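Local coordinates for FERM, ARHGEF and pleckstrin domain-containing protein 2 (Mus musculus, PDB 6D2K) that activates the small GTPase RAC1 as a guanine nucleotide exchange factor and takes part in semaphorin responses, actin remodelling and integrin regulation, at residues V12-L15 and V19-F22. Sequence-based numbering, arbitrary orientation.
Sequences VKLL and VELF
Val12 and Glu20 pair backbone to backbone in the first beta hairpin of the ubiquitin-like N-terminal lobe of the FERM domain. They form an antiparallel hydrogen-bonded pair. Val12 N donates to Glu20 O at 2.8 Å. The return bond, Glu20 N to Val12 O, is 3.0 Å long and almost straight at hydrogen (171°). Val12 O also receives a CA-H contact from Val19 CA at 3.5 Å. Lys13 and Val19 follow as a non-hydrogen-bonded pair, with side chains on the sheet face not shared by Val12 and Glu20.

On the Val12 face, the valine meets the Phe22 ring obliquely, at CD2 and CE2. Val12 CG2 is 3.6 Å from Phe22 CD2, and Val12 CB is 3.8 Å from Phe22 CE2. Phe22 CB points toward the 12-15 segment, and chi1 of -63° sets CG beside the backbone N, which brings the ring back along its strand to Val12. Leu33, Gln36 and Val37 of helix 30-41 also touch Phe22, which therefore links the hairpin to the helix packed on this sheet, as in the ubiquitin fold.

Within this chain, strand 19-24 lies at one edge of the five-stranded sheet, beside strand 8-13. Lys13 turns its backbone bonds the other way, to Leu81 and Leu83 of strand 79-85. Beyond the strand end, Leu15 packs on helix 98-113 of the central FERM lobe, whereas Leu14 stays with the hairpin and brings its CD1 to 4.1 Å from Glu20 CG.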
ATOM      1  N   VAL A  12       7.255 -13.830   7.460  1.00 15.43           N
ATOM      2  CA  VAL A  12       6.546 -12.561   7.315  1.00 15.74           C
ATOM      3  C   VAL A  12       7.536 -11.417   7.355  1.00 14.94           C
ATOM      4  O   VAL A  12       8.186 -11.194   8.372  1.00 19.20           O
ATOM      5  CB  VAL A  12       5.443 -12.375   8.373  1.00 15.73           C
ATOM      6  CG1 VAL A  12       4.822 -10.972   8.252  1.00 16.95           C
ATOM      7  CG2 VAL A  12       4.370 -13.437   8.186  1.00 17.43           C
ATOM      8  N   LYS A  13       7.678 -10.725   6.229  1.00 16.14           N
ATOM      9  CA  LYS A  13       8.575  -9.580   6.153  1.00 17.17           C
ATOM     10  C   LYS A  13       7.836  -8.368   6.688  1.00 18.51           C
ATOM     11  O   LYS A  13       6.803  -7.990   6.161  1.00 16.86           O
ATOM     12  CB  LYS A  13       9.038  -9.348   4.714  1.00 19.17           C
ATOM     13  CG  LYS A  13      10.083  -8.241   4.577  1.00 30.13           C
ATOM     14  CD  LYS A  13      10.577  -8.113   3.137  1.00 37.21           C
ATOM     15  CE  LYS A  13      11.807  -7.209   3.050  1.00 39.07           C
ATOM     16  NZ  LYS A  13      12.970  -7.775   3.794  1.00 46.69           N
ATOM     17  N   LEU A  14       8.375  -7.765   7.745  1.00 14.44           N
ATOM     18  CA  LEU A  14       7.718  -6.656   8.429  1.00 17.92           C
ATOM     19  C   LEU A  14       8.108  -5.343   7.768  1.00 17.29           C
ATOM     20  O   LEU A  14       8.931  -5.333   6.864  1.00 17.92           O
ATOM     21  CB  LEU A  14       8.091  -6.677   9.913  1.00 22.92           C
ATOM     22  CG  LEU A  14       7.661  -7.973  10.619  1.00 22.08           C
ATOM     23  CD1 LEU A  14       8.187  -8.048  12.035  1.00 26.84           C
ATOM     24  CD2 LEU A  14       6.142  -8.116  10.601  1.00 20.93           C
ATOM     25  N   LEU A  15       7.500  -4.238   8.200  1.00 16.57           N
ATOM     26  CA  LEU A  15       7.698  -2.955   7.527  1.00 18.80           C
ATOM     27  C   LEU A  15       9.094  -2.353   7.770  1.00 23.11           C
ATOM     28  O   LEU A  15       9.564  -1.523   6.988  1.00 24.55           O
ATOM     29  CB  LEU A  15       6.599  -1.966   7.921  1.00 15.86           C
ATOM     30  CG  LEU A  15       5.351  -2.029   7.033  1.00 14.05           C
ATOM     31  CD1 LEU A  15       4.174  -1.313   7.685  1.00 15.47           C
ATOM     32  CD2 LEU A  15       5.658  -1.445   5.650  1.00 13.36           C
ATOM     33  N   VAL A  19      12.380  -9.999   9.526  1.00 20.10           N
ATOM     34  CA  VAL A  19      11.550 -11.146   9.161  1.00 20.82           C
ATOM     35  C   VAL A  19      11.200 -11.934  10.415  1.00 22.92           C
ATOM     36  O   VAL A  19      12.070 -12.208  11.252  1.00 24.78           O
ATOM     37  CB  VAL A  19      12.258 -12.052   8.138  1.00 22.08           C
ATOM     38  CG1 VAL A  19      11.402 -13.276   7.797  1.00 21.78           C
ATOM     39  CG2 VAL A  19      12.589 -11.275   6.869  1.00 25.87           C
ATOM     40  N   GLU A  20       9.922 -12.267  10.561  1.00 21.22           N
ATOM     41  CA  GLU A  20       9.457 -13.095  11.661  1.00 18.58           C
ATOM     42  C   GLU A  20       8.846 -14.366  11.092  1.00 21.36           C
ATOM     43  O   GLU A  20       8.201 -14.327  10.051  1.00 19.95           O
ATOM     44  CB  GLU A  20       8.448 -12.350  12.534  1.00 22.91           C
ATOM     45  CG  GLU A  20       9.057 -11.638  13.734  1.00 33.70           C
ATOM     46  CD  GLU A  20       9.644 -12.607  14.759  1.00 33.87           C
ATOM     47  OE1 GLU A  20      10.831 -12.951  14.621  1.00 37.29           O
ATOM     48  OE2 GLU A  20       8.916 -13.035  15.686  1.00 40.52           O
ATOM     49  N   LEU A  21       9.067 -15.489  11.771  1.00 22.17           N
ATOM     50  CA  LEU A  21       8.592 -16.791  11.305  1.00 19.48           C
ATOM     51  C   LEU A  21       7.344 -17.206  12.072  1.00 19.93           C
ATOM     52  O   LEU A  21       7.294 -17.092  13.304  1.00 25.74           O
ATOM     53  CB  LEU A  21       9.697 -17.841  11.485  1.00 21.00           C
ATOM     54  CG  LEU A  21      11.048 -17.463  10.872  1.00 27.34           C
ATOM     55  CD1 LEU A  21      12.130 -18.435  11.322  1.00 31.66           C
ATOM     56  CD2 LEU A  21      10.981 -17.415   9.352  1.00 30.62           C
ATOM     57  N   PHE A  22       6.326 -17.662  11.345  1.00 17.96           N
ATOM     58  CA  PHE A  22       5.072 -18.087  11.965  1.00 17.35           C
ATOM     59  C   PHE A  22       4.719 -19.481  11.489  1.00 23.97           C
ATOM     60  O   PHE A  22       4.674 -19.735  10.291  1.00 24.89           O
ATOM     61  CB  PHE A  22       3.931 -17.129  11.619  1.00 20.41           C
ATOM     62  CG  PHE A  22       4.135 -15.737  12.142  1.00 21.70           C
ATOM     63  CD1 PHE A  22       3.498 -15.315  13.290  1.00 24.30           C
ATOM     64  CD2 PHE A  22       4.966 -14.858  11.480  1.00 19.26           C
ATOM     65  CE1 PHE A  22       3.686 -14.027  13.773  1.00 27.97           C
ATOM     66  CE2 PHE A  22       5.166 -13.583  11.954  1.00 22.86           C
ATOM     67  CZ  PHE A  22       4.529 -13.163  13.104  1.00 21.54           C
TER